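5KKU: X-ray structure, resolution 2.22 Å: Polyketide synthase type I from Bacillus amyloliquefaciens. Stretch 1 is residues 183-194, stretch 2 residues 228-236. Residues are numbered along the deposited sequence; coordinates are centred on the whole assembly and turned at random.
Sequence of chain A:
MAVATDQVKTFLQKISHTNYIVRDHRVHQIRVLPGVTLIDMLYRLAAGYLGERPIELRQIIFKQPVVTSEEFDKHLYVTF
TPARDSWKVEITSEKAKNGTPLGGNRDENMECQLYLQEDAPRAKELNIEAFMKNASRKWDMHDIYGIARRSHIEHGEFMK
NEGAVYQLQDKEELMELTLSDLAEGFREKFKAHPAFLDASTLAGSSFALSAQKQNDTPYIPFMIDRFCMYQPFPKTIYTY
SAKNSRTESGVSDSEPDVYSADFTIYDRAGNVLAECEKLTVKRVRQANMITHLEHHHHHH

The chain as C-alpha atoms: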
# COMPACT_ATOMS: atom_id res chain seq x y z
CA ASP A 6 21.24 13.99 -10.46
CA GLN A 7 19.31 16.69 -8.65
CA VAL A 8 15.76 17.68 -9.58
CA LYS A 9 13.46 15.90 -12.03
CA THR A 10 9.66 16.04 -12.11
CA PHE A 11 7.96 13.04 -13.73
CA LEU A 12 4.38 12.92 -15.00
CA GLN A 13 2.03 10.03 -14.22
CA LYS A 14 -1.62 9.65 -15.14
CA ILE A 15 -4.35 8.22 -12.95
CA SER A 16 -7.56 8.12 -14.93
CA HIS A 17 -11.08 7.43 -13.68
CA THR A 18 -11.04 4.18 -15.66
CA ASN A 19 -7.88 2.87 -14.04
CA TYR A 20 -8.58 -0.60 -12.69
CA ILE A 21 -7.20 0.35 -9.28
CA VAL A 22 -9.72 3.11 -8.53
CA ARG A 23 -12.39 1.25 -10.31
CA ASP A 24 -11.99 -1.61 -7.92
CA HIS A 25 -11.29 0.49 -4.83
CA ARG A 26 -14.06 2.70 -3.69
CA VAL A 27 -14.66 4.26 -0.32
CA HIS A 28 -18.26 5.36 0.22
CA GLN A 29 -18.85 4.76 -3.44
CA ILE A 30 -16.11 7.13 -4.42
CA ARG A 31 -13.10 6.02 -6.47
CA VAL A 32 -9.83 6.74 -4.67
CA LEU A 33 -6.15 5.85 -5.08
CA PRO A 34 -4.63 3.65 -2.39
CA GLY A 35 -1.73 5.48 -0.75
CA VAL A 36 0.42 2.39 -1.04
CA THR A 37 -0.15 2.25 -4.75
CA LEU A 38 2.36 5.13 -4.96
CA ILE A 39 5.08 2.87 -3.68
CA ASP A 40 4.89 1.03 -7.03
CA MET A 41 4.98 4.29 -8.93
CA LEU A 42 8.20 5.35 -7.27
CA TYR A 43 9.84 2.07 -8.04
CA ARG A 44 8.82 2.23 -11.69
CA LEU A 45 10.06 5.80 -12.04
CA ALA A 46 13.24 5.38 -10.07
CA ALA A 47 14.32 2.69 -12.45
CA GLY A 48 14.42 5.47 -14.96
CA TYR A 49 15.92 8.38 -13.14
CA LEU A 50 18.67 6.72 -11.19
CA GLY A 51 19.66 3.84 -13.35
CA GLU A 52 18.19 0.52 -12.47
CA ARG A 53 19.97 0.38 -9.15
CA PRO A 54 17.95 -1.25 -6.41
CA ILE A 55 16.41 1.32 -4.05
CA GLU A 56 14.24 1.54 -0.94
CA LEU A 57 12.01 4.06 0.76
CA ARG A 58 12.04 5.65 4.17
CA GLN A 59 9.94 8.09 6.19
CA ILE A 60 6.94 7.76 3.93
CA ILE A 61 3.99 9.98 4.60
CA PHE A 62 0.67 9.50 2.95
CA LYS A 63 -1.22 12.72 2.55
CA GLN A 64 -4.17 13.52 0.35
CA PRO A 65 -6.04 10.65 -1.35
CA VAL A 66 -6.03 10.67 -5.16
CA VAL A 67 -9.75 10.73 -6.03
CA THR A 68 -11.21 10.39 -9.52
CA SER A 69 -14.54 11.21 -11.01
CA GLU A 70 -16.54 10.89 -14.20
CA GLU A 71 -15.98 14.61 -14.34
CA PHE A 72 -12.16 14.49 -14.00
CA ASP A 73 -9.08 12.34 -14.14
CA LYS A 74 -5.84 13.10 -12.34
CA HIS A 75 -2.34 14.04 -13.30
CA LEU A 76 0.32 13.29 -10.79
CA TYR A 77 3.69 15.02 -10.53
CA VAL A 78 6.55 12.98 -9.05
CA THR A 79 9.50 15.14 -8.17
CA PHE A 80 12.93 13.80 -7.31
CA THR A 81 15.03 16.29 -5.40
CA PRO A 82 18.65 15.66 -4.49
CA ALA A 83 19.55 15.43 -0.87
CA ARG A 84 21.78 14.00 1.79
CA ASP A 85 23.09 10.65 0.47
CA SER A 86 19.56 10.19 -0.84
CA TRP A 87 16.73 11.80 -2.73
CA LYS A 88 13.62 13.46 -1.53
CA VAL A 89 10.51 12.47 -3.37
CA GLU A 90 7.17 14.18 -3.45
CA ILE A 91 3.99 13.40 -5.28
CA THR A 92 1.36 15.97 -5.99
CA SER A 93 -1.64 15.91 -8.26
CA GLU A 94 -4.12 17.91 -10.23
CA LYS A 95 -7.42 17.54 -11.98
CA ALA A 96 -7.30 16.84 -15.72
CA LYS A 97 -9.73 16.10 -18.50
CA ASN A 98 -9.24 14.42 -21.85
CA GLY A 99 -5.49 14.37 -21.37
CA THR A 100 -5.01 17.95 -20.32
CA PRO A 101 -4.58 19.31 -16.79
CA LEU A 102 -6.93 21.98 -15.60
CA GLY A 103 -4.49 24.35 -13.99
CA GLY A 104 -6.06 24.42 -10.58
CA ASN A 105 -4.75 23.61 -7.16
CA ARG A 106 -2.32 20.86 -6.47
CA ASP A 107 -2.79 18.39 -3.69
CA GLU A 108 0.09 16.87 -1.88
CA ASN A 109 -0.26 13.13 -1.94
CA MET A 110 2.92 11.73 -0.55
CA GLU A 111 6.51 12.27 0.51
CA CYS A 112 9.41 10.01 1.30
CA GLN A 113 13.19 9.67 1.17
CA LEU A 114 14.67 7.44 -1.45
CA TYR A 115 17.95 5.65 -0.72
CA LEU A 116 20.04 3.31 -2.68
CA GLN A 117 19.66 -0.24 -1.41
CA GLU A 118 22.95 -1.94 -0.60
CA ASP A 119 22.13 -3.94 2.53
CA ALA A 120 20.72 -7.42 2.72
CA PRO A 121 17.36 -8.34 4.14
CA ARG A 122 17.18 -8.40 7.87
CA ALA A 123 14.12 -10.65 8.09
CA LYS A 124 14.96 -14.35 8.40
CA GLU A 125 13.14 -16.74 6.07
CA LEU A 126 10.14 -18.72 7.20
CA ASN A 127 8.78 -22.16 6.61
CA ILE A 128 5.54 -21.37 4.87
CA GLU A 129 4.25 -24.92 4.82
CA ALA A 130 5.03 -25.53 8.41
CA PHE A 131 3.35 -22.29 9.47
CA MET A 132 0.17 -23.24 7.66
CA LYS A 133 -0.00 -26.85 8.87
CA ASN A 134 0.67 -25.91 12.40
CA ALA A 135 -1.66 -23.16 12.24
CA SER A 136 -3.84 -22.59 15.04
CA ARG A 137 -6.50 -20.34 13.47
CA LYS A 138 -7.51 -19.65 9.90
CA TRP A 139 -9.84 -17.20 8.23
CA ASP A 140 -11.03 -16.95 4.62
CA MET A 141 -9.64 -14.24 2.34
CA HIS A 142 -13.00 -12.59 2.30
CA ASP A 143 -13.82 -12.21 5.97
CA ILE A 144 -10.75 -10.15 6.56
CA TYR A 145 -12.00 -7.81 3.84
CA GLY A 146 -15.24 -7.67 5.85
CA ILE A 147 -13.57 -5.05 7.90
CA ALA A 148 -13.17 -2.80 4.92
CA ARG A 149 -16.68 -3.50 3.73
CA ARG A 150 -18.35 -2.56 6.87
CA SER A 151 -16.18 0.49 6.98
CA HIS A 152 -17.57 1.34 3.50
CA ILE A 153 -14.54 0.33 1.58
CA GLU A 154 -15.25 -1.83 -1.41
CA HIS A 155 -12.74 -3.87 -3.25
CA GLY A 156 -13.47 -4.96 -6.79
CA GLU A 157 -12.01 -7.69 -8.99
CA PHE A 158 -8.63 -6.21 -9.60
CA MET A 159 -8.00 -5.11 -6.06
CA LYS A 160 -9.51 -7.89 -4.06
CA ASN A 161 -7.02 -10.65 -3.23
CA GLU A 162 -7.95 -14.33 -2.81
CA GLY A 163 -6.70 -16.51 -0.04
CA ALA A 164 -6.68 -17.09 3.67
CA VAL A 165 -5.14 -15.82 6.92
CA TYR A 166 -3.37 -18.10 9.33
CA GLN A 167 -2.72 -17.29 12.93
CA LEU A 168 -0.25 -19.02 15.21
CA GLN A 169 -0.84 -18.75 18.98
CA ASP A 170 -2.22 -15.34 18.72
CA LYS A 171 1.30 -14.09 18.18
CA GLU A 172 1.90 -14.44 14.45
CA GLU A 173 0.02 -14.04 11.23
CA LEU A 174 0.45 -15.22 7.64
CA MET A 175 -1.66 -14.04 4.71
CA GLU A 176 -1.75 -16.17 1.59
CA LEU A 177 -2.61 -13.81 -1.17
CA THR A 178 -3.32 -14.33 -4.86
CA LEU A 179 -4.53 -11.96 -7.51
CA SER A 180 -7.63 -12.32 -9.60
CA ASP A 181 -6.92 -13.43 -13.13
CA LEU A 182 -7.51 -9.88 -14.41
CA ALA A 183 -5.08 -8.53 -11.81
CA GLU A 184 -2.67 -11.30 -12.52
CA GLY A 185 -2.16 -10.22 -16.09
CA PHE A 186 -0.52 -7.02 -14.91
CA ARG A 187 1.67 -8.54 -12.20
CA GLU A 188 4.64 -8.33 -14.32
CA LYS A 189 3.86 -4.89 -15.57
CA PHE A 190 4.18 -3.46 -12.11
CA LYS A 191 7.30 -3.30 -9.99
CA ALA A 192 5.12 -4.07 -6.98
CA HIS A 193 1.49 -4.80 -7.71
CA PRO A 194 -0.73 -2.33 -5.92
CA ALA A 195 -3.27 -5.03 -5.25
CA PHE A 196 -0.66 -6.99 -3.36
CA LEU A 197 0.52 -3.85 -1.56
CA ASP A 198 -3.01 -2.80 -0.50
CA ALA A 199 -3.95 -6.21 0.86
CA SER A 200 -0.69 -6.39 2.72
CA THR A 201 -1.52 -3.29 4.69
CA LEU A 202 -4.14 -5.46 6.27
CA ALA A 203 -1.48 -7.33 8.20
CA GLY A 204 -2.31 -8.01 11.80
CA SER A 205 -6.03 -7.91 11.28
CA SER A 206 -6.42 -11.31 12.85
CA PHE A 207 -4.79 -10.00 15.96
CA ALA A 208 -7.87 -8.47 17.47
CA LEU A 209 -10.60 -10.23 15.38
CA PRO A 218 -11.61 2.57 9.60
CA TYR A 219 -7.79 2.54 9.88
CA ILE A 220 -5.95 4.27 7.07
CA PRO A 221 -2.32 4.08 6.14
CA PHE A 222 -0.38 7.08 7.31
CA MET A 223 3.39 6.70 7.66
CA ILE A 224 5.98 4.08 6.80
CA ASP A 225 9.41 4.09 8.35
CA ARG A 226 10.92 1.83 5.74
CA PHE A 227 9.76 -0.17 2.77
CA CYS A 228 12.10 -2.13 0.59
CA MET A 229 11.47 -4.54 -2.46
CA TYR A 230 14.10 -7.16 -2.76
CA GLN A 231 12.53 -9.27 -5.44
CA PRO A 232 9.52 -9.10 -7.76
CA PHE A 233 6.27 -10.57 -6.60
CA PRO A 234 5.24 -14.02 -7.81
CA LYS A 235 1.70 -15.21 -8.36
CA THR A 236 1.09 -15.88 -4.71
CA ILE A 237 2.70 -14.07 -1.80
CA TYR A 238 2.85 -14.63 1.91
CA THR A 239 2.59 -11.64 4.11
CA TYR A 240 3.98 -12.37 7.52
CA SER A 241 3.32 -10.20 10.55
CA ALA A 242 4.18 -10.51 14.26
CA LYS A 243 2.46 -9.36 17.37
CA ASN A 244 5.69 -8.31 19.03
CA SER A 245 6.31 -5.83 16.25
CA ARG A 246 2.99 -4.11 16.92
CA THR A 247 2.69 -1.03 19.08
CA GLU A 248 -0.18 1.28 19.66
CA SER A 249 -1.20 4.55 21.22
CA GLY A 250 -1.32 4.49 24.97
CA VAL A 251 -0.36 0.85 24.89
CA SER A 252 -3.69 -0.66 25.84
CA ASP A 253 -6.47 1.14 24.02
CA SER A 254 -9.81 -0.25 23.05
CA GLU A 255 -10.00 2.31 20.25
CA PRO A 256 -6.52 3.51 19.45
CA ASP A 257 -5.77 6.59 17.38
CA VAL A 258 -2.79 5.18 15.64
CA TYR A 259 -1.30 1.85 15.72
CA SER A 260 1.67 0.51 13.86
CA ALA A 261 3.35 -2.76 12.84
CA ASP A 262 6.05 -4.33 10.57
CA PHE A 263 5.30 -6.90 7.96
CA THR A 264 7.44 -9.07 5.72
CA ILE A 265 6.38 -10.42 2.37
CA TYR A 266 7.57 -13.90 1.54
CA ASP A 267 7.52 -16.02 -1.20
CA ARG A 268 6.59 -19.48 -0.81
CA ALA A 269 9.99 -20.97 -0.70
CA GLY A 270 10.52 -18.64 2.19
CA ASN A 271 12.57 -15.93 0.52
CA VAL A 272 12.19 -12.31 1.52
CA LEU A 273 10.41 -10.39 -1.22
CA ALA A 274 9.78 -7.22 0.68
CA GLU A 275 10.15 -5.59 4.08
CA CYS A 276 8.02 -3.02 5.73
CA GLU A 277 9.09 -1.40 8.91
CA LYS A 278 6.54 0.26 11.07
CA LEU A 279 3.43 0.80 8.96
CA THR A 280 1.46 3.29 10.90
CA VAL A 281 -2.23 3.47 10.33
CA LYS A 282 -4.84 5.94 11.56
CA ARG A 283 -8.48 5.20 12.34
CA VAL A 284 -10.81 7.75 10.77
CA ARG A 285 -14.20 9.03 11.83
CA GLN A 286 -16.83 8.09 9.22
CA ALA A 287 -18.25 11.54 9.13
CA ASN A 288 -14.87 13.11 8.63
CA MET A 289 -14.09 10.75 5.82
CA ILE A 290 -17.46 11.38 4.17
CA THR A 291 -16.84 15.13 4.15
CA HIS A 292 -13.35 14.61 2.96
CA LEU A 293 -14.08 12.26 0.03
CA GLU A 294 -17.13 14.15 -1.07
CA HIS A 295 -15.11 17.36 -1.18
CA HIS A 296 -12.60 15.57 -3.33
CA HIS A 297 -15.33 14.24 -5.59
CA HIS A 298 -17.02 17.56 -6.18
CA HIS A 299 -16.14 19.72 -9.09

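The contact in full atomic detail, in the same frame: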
# COMPACT_ATOMS: atom_id res chain seq x y z
N ALA A 183 -6.20 -9.12 -12.50
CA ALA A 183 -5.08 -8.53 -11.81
C ALA A 183 -3.78 -9.22 -12.10
O ALA A 183 -2.78 -8.59 -12.17
CB ALA A 183 -5.32 -8.50 -10.34
N GLU A 184 -3.85 -10.51 -12.32
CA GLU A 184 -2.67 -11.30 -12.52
C GLU A 184 -1.97 -10.96 -13.81
O GLU A 184 -0.78 -11.03 -13.88
CB GLU A 184 -3.01 -12.78 -12.43
CG GLU A 184 -1.97 -13.69 -12.98
CD GLU A 184 -0.63 -13.49 -12.35
OE1 GLU A 184 -0.57 -13.21 -11.17
OE2 GLU A 184 0.36 -13.58 -13.08
N GLY A 185 -2.72 -10.56 -14.82
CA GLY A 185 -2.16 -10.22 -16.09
C GLY A 185 -1.26 -9.00 -16.07
O GLY A 185 -0.54 -8.79 -16.97
N PHE A 186 -1.32 -8.21 -15.01
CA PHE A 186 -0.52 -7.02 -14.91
C PHE A 186 0.69 -7.15 -13.98
O PHE A 186 1.49 -6.27 -13.87
CB PHE A 186 -1.38 -5.87 -14.46
CG PHE A 186 -2.44 -5.45 -15.44
CD1 PHE A 186 -2.16 -4.53 -16.42
CD2 PHE A 186 -3.71 -5.93 -15.35
CE1 PHE A 186 -3.11 -4.13 -17.29
CE2 PHE A 186 -4.69 -5.52 -16.19
CZ PHE A 186 -4.39 -4.63 -17.18
N ARG A 187 0.67 -8.24 -13.21
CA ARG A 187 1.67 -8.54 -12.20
C ARG A 187 3.04 -8.36 -12.78
O ARG A 187 3.98 -7.97 -12.09
CB ARG A 187 1.50 -9.97 -11.68
CG ARG A 187 2.46 -10.34 -10.57
CD ARG A 187 2.12 -11.71 -9.98
NE ARG A 187 2.24 -12.77 -10.97
CZ ARG A 187 3.40 -13.22 -11.45
NH1 ARG A 187 4.54 -12.70 -11.02
NH2 ARG A 187 3.42 -14.20 -12.35
N GLU A 188 3.30 -8.61 -14.00
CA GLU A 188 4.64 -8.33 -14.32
C GLU A 188 4.74 -6.93 -14.88
O GLU A 188 5.79 -6.53 -15.20
CB GLU A 188 5.22 -9.41 -15.22
CG GLU A 188 5.36 -10.72 -14.47
CD GLU A 188 5.88 -11.88 -15.28
OE1 GLU A 188 5.79 -11.87 -16.48
OE2 GLU A 188 6.38 -12.83 -14.70
N LYS A 189 3.65 -6.17 -14.95
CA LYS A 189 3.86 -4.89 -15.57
C LYS A 189 4.19 -3.88 -14.51
O LYS A 189 4.74 -2.86 -14.77
CB LYS A 189 2.66 -4.48 -16.39
CG LYS A 189 2.52 -5.28 -17.66
CD LYS A 189 3.50 -4.81 -18.69
CE LYS A 189 3.57 -5.70 -19.90
NZ LYS A 189 2.31 -6.39 -20.17
N PHE A 190 3.87 -4.25 -13.28
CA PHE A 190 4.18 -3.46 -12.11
C PHE A 190 5.54 -3.84 -11.56
O PHE A 190 6.06 -4.89 -11.84
CB PHE A 190 3.09 -3.66 -11.05
CG PHE A 190 1.78 -3.02 -11.39
CD1 PHE A 190 1.63 -1.67 -11.34
CD2 PHE A 190 0.69 -3.78 -11.74
CE1 PHE A 190 0.43 -1.08 -11.64
CE2 PHE A 190 -0.50 -3.20 -12.04
CZ PHE A 190 -0.63 -1.84 -12.00
N LYS A 191 6.16 -2.96 -10.80
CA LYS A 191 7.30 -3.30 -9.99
C LYS A 191 6.84 -3.95 -8.69
O LYS A 191 7.47 -4.87 -8.21
CB LYS A 191 8.07 -2.07 -9.62
CG LYS A 191 8.94 -1.47 -10.69
CD LYS A 191 10.07 -2.38 -11.06
CE LYS A 191 10.65 -2.01 -12.40
NZ LYS A 191 12.10 -2.21 -12.51
N ALA A 192 5.73 -3.50 -8.15
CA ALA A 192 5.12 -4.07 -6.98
C ALA A 192 3.66 -3.81 -7.26
O ALA A 192 3.26 -2.71 -7.49
CB ALA A 192 5.70 -3.53 -5.71
N HIS A 193 2.86 -4.85 -7.32
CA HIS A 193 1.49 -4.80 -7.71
C HIS A 193 0.75 -4.12 -6.57
O HIS A 193 0.81 -4.57 -5.46
CB HIS A 193 0.93 -6.20 -7.95
CG HIS A 193 -0.27 -6.29 -8.84
ND1 HIS A 193 -1.49 -5.75 -8.52
CD2 HIS A 193 -0.45 -6.92 -10.02
CE1 HIS A 193 -2.36 -6.03 -9.47
NE2 HIS A 193 -1.74 -6.71 -10.40
N PRO A 194 0.03 -3.08 -6.89
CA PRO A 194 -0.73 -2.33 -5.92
C PRO A 194 -1.75 -3.17 -5.20
O PRO A 194 -1.95 -2.95 -4.05
CB PRO A 194 -1.39 -1.28 -6.77
CG PRO A 194 -0.42 -1.01 -7.80
CD PRO A 194 0.17 -2.33 -8.13
N CYS A 228 11.04 -1.75 1.47
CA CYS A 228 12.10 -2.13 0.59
C CYS A 228 11.73 -3.37 -0.22
O CYS A 228 11.42 -4.36 0.35
CB CYS A 228 13.36 -2.36 1.41
SG CYS A 228 14.82 -2.82 0.51
N MET A 229 11.67 -3.48 -1.47
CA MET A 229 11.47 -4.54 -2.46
C MET A 229 12.76 -5.30 -2.71
O MET A 229 13.77 -4.71 -3.09
CB MET A 229 10.94 -3.98 -3.78
CG MET A 229 9.55 -3.37 -3.71
SD MET A 229 8.30 -4.57 -3.19
CE MET A 229 8.28 -5.69 -4.58
N TYR A 230 12.84 -6.57 -2.43
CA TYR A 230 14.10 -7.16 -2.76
C TYR A 230 13.99 -7.97 -4.02
O TYR A 230 14.91 -8.12 -4.75
CB TYR A 230 14.64 -7.97 -1.62
CG TYR A 230 14.98 -7.19 -0.43
CD1 TYR A 230 16.22 -6.60 -0.28
CD2 TYR A 230 14.09 -7.06 0.58
CE1 TYR A 230 16.54 -5.91 0.85
CE2 TYR A 230 14.40 -6.37 1.70
CZ TYR A 230 15.61 -5.81 1.83
OH TYR A 230 15.83 -5.14 2.96
N GLN A 231 12.79 -8.43 -4.31
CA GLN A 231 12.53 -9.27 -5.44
C GLN A 231 11.13 -9.00 -5.96
O GLN A 231 10.29 -8.52 -5.24
CB GLN A 231 12.64 -10.72 -5.03
CG GLN A 231 13.53 -11.57 -5.89
CD GLN A 231 15.00 -11.40 -5.63
OE1 GLN A 231 15.40 -11.03 -4.55
NE2 GLN A 231 15.80 -11.68 -6.63
N PRO A 232 10.86 -9.30 -7.21
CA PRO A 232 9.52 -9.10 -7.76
C PRO A 232 8.52 -10.09 -7.26
O PRO A 232 8.87 -11.19 -6.99
CB PRO A 232 9.73 -9.27 -9.25
CG PRO A 232 10.94 -10.09 -9.35
CD PRO A 232 11.81 -9.74 -8.22
N PHE A 233 7.29 -9.69 -7.08
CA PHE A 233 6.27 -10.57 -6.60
C PHE A 233 5.95 -11.73 -7.55
O PHE A 233 5.84 -11.56 -8.70
CB PHE A 233 5.00 -9.77 -6.36
CG PHE A 233 5.06 -8.81 -5.21
CD1 PHE A 233 5.80 -9.08 -4.11
CD2 PHE A 233 4.32 -7.66 -5.24
CE1 PHE A 233 5.81 -8.21 -3.06
CE2 PHE A 233 4.33 -6.78 -4.19
CZ PHE A 233 5.08 -7.05 -3.10
N PRO A 234 5.73 -12.91 -7.01
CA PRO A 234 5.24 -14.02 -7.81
C PRO A 234 3.75 -14.07 -7.80
O PRO A 234 3.18 -13.13 -7.32
CB PRO A 234 5.80 -15.22 -7.08
CG PRO A 234 5.89 -14.76 -5.71
CD PRO A 234 6.37 -13.38 -5.80
N LYS A 235 3.13 -15.11 -8.31
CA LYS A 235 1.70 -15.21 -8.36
C LYS A 235 1.05 -15.22 -7.00
O LYS A 235 0.03 -14.64 -6.82
CB LYS A 235 1.32 -16.44 -9.12
CG LYS A 235 1.41 -16.29 -10.62
CD LYS A 235 1.02 -17.55 -11.34
CE LYS A 235 1.30 -17.41 -12.82
NZ LYS A 235 1.27 -18.69 -13.58
N THR A 236 1.62 -15.90 -6.04
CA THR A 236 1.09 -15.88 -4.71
C THR A 236 2.16 -15.40 -3.75
O THR A 236 3.25 -15.83 -3.81
CB THR A 236 0.65 -17.27 -4.23
OG1 THR A 236 -0.30 -17.84 -5.11
CG2 THR A 236 0.10 -17.23 -2.84

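The contact buries 374 Å², both sides summed, and has a polar end built around Arg-187 and an apolar end built around Ala-192. At the polar end the CA-to-CB bond of Arg-187 points toward the second stretch. Its chi1 (-177°) and chi2 (173°) are both t, so the chain runs out extended before chi3 (62°, p) and chi4 (72°) turn the guanidinium. That turn serves two partners at once. NH1 donates to the backbone O of Phe-233 at 2.9 Å, with an N-H...O angle of 131°, and this acceptor lies at the guanidinium edge, near its plane, where an N-H can reach it. NE meets Glu-184 OE1 at 2.9 Å (145°) in a salt bridge within the first stretch. Glu-184 adopts t, p (164°, 56°), which brings its carboxylate back alongside Arg-187, three residues on across a type I turn.

One guanidinium face is covered by Lys-235 CA and Pro-234 C. Lys-235 packs through its aliphatic part: its CG lies 3.4 Å from Arg-187 NH2 and 3.7 Å from Glu-184 OE1. The rest of this side chain is extended, with chi2 to chi4 all t, and carries NZ well beyond the carboxylate, so no salt bridge links Lys-235 to Glu-184.

At the apolar end, Met-229 is m, m, m (-66°, -60°, -67°), a folded conformation that places CE 3.5 Å from Ala-192 CB and 3.8 Å from Lys-191 O. Phe-233, with chi1 -69° (m) and its CA-to-CB bond toward the first stretch, brings CE2 to 3.8 Å from Ala-192 CB. The methyl approaches that ring obliquely, whereas His-193 N lies at the ring edge, 3.8 Å from Phe-233 CD2. The His-193 imidazole instead leads away: with chi1 -158° (t), NE2 donates to Ala-183 O at 2.8 Å (144°).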